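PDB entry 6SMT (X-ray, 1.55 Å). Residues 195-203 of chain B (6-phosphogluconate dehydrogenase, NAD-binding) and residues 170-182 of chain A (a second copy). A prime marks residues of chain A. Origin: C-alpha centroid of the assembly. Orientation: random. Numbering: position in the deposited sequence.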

# COMPACT_ATOMS: atom_id res chain seq x y z
N MET B 195 7.30 -11.48 -5.99
CA MET B 195 7.65 -12.91 -6.04
C MET B 195 6.64 -13.63 -6.92
O MET B 195 7.03 -14.56 -7.70
CB MET B 195 7.64 -13.49 -4.62
CG MET B 195 8.66 -12.94 -3.78
SD MET B 195 10.29 -13.49 -4.24
CE MET B 195 10.11 -15.05 -3.35
N VAL B 196 5.35 -13.31 -6.84
CA VAL B 196 4.33 -14.01 -7.65
C VAL B 196 4.52 -13.58 -9.11
O VAL B 196 4.44 -14.46 -10.01
CB VAL B 196 2.93 -13.71 -7.17
CG1 VAL B 196 1.92 -14.35 -8.11
CG2 VAL B 196 2.75 -14.24 -5.75
N ALA B 197 4.82 -12.34 -9.40
CA ALA B 197 5.07 -11.86 -10.78
C ALA B 197 6.28 -12.63 -11.32
O ALA B 197 6.19 -13.09 -12.52
CB ALA B 197 5.26 -10.37 -10.77
N ARG B 198 7.34 -12.78 -10.55
CA ARG B 198 8.57 -13.42 -11.08
C ARG B 198 8.28 -14.86 -11.45
O ARG B 198 8.76 -15.33 -12.55
CB ARG B 198 9.72 -13.32 -10.08
CG ARG B 198 10.98 -14.04 -10.51
CD ARG B 198 12.07 -13.53 -9.58
NE ARG B 198 12.89 -12.55 -10.22
CZ ARG B 198 14.01 -12.07 -9.68
NH1 ARG B 198 14.34 -12.43 -8.45
NH2 ARG B 198 14.83 -11.38 -10.41
N ALA B 199 7.48 -15.52 -10.64
CA ALA B 199 7.13 -16.92 -10.92
C ALA B 199 6.34 -17.00 -12.22
O ALA B 199 6.31 -18.11 -12.86
CB ALA B 199 6.37 -17.52 -9.78
N ASN B 200 5.61 -15.98 -12.58
CA ASN B 200 4.78 -15.87 -13.80
C ASN B 200 5.55 -15.26 -14.96
O ASN B 200 4.93 -14.83 -15.96
CB ASN B 200 3.47 -15.12 -13.53
CG ASN B 200 2.43 -15.99 -12.87
OD1 ASN B 200 1.62 -16.68 -13.53
ND2 ASN B 200 2.38 -15.92 -11.54
N GLY B 201 6.87 -15.15 -14.88
CA GLY B 201 7.72 -14.61 -15.97
C GLY B 201 7.67 -13.13 -16.16
O GLY B 201 8.01 -12.61 -17.22
N ILE B 202 7.29 -12.40 -15.10
CA ILE B 202 7.31 -10.93 -15.12
C ILE B 202 8.36 -10.42 -14.12
O ILE B 202 8.16 -10.57 -12.92
CB ILE B 202 5.91 -10.35 -14.77
CG1 ILE B 202 4.80 -10.94 -15.65
CG2 ILE B 202 5.96 -8.85 -14.77
CD1 ILE B 202 3.38 -10.70 -15.06
N GLU B 203 9.49 -9.91 -14.63
CA GLU B 203 10.59 -9.42 -13.77
C GLU B 203 10.12 -8.11 -13.15
O GLU B 203 9.24 -7.44 -13.66
CB GLU B 203 11.84 -9.34 -14.61
CG GLU B 203 12.41 -10.74 -14.89
CD GLU B 203 12.93 -11.40 -13.62
OE1 GLU B 203 13.96 -10.90 -13.13
OE2 GLU B 203 12.23 -12.24 -12.96
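Chain A 170-182: GRAAAFDMALLDL

How does chain A begin its passage along chain B? Gly170′ precedes the helix and lies out of reach of chain B; the helix itself runs from Arg171′ through Leu182′ and onward. The CA-to-CB bond of Arg171′ points sideways, but its extended side chain, with chi1, chi2 and chi3 all t, carries the guanidinium to the turn that follows the chain B helix. There NH2 of Arg171′ donates a hydrogen bond to O of Gly201 at 3.0 Å, the carbonyl lying at the edge of the guanidinium near its plane, where N-H groups point. One face of the same group is covered by Ile202, whose CG1 is 3.7 Å from Arg171′ NH2. Water 1 extends the polar link: it accepts from Arg171′ NE at 2.8 Å and donates to Asn200 O, also at 2.8 Å.

What receives Ile202, which has more of its surface covered here than any other residue of the two stretches? Ala172′ and Ala173′ make no contact, but Ala174′ points toward chain B, and its CB lies 3.9 Å from Ile202 CD1 and 3.9 Å from Asn200 CB. The CB of Phe175′ points away, yet with chi1 at -80° (m) the ring comes back near enough to meet Ile202. CD1 of Ile202 sits over one face of that ring, 3.8 Å from the centroid and 22° off the normal, in a CH-pi contact; its closest ring atom is Phe175′ CD1, at 3.5 Å. Asn200, where the chain leaves helical geometry, turns its amide back to its own helix, ND2 donating to Val196 O at 3.0 Å.

Where do the two helices come closest, and in which direction do they run? Asp176′ stays out of reach, and Met177′ points its CB toward chain B while the end of its side chain leads away. At Ala178′ the small side chains let the backbones approach: its CB is 3.9 Å from Ala197 CB, and the CA atoms of Ala178′ and Ala197 are 5.6 Å apart. Ala174′ pairs with Asn200, CA to CA 6.4 Å, so the numbering rises along one chain as it falls along the other, an antiparallel register.

How does the contact end? Leu179′ and Leu180′ are out of reach, but Asp181′, one turn beyond Ala178′, points toward chain B again. Its OD2 lies 4.4 Å from Val196 CG2, a loose packing contact, and that carboxylate oxygen is hydrogen-bonded elsewhere in the structure. Leu182′ is again out of reach as the helix continues.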

# COMPACT_ATOMS: atom_id res chain seq x y z
N GLY A 170 -2.95 -15.79 -20.95
CA GLY A 170 -3.02 -15.59 -19.49
C GLY A 170 -2.18 -14.44 -18.95
O GLY A 170 -2.14 -14.23 -17.76
N ARG A 171 -1.41 -13.74 -19.82
CA ARG A 171 -0.41 -12.84 -19.30
C ARG A 171 -1.02 -11.61 -18.70
O ARG A 171 -0.40 -11.07 -17.72
CB ARG A 171 0.68 -12.54 -20.33
CG ARG A 171 1.98 -12.09 -19.67
CD ARG A 171 3.15 -12.07 -20.69
NE ARG A 171 4.41 -12.01 -19.95
CZ ARG A 171 5.13 -10.90 -19.81
NH1 ARG A 171 4.83 -9.79 -20.42
NH2 ARG A 171 6.26 -10.99 -19.10
N ALA A 172 -2.08 -11.02 -19.22
CA ALA A 172 -2.73 -9.87 -18.56
C ALA A 172 -3.20 -10.24 -17.16
O ALA A 172 -3.07 -9.44 -16.23
CB ALA A 172 -3.82 -9.30 -19.40
N ALA A 173 -3.75 -11.45 -17.06
CA ALA A 173 -4.22 -11.95 -15.76
C ALA A 173 -3.06 -12.10 -14.82
O ALA A 173 -3.24 -11.94 -13.61
CB ALA A 173 -4.97 -13.25 -15.95
N ALA A 174 -1.86 -12.50 -15.29
CA ALA A 174 -0.67 -12.64 -14.43
C ALA A 174 -0.29 -11.27 -13.88
O ALA A 174 0.01 -11.11 -12.71
CB ALA A 174 0.44 -13.25 -15.21
N PHE A 175 -0.27 -10.25 -14.73
CA PHE A 175 -0.07 -8.86 -14.22
C PHE A 175 -1.15 -8.53 -13.19
O PHE A 175 -0.82 -7.97 -12.15
CB PHE A 175 -0.09 -7.79 -15.35
CG PHE A 175 1.22 -7.66 -16.12
CD1 PHE A 175 1.52 -8.52 -17.13
CD2 PHE A 175 2.07 -6.61 -15.83
CE1 PHE A 175 2.69 -8.40 -17.85
CE2 PHE A 175 3.22 -6.47 -16.56
CZ PHE A 175 3.53 -7.38 -17.52
N ASP A 176 -2.40 -8.84 -13.49
CA ASP A 176 -3.54 -8.50 -12.63
C ASP A 176 -3.30 -9.17 -11.30
O ASP A 176 -3.53 -8.52 -10.21
CB ASP A 176 -4.82 -8.99 -13.27
CG ASP A 176 -6.09 -8.34 -12.77
OD1 ASP A 176 -6.06 -7.16 -12.34
OD2 ASP A 176 -7.16 -9.00 -12.87
N MET A 177 -2.89 -10.43 -11.24
CA MET A 177 -2.67 -11.13 -9.93
C MET A 177 -1.64 -10.37 -9.09
O MET A 177 -1.83 -10.20 -7.89
CB MET A 177 -2.22 -12.56 -10.11
CG MET A 177 -3.25 -13.46 -10.78
SD MET A 177 -4.85 -13.70 -9.97
CE MET A 177 -5.82 -12.40 -10.61
N ALA A 178 -0.57 -9.91 -9.72
CA ALA A 178 0.49 -9.24 -8.96
C ALA A 178 0.01 -7.87 -8.51
O ALA A 178 0.22 -7.44 -7.36
CB ALA A 178 1.74 -9.09 -9.83
N LEU A 179 -0.61 -7.09 -9.38
CA LEU A 179 -1.01 -5.72 -9.13
C LEU A 179 -2.16 -5.66 -8.12
O LEU A 179 -2.17 -4.79 -7.24
CB LEU A 179 -1.34 -5.04 -10.45
CG LEU A 179 -0.19 -4.94 -11.41
CD1 LEU A 179 -0.69 -4.52 -12.75
CD2 LEU A 179 0.87 -3.96 -10.92
N LEU A 180 -3.12 -6.58 -8.21
CA LEU A 180 -4.26 -6.60 -7.25
C LEU A 180 -3.74 -7.11 -5.89
O LEU A 180 -4.34 -6.68 -4.89
CB LEU A 180 -5.35 -7.54 -7.77
CG LEU A 180 -6.09 -7.00 -8.99
CD1 LEU A 180 -7.07 -8.10 -9.47
CD2 LEU A 180 -6.81 -5.72 -8.74
N ASP A 181 -2.75 -7.96 -5.83
CA ASP A 181 -2.12 -8.38 -4.58
C ASP A 181 -1.58 -7.13 -3.90
O ASP A 181 -1.91 -6.83 -2.71
CB ASP A 181 -1.05 -9.37 -4.91
CG ASP A 181 -0.11 -9.82 -3.87
OD1 ASP A 181 -0.46 -9.52 -2.65
OD2 ASP A 181 0.88 -10.52 -4.23
N LEU A 182 -0.82 -6.33 -4.60
CA LEU A 182 -0.31 -5.06 -4.00
C LEU A 182 -1.46 -4.20 -3.57
O LEU A 182 -1.49 -3.64 -2.45
CB LEU A 182 0.52 -4.36 -5.05
CG LEU A 182 0.92 -2.95 -4.75
CD1 LEU A 182 1.74 -2.88 -3.44
CD2 LEU A 182 1.64 -2.33 -5.93
O HOH W 1 5.39 -14.23 -18.62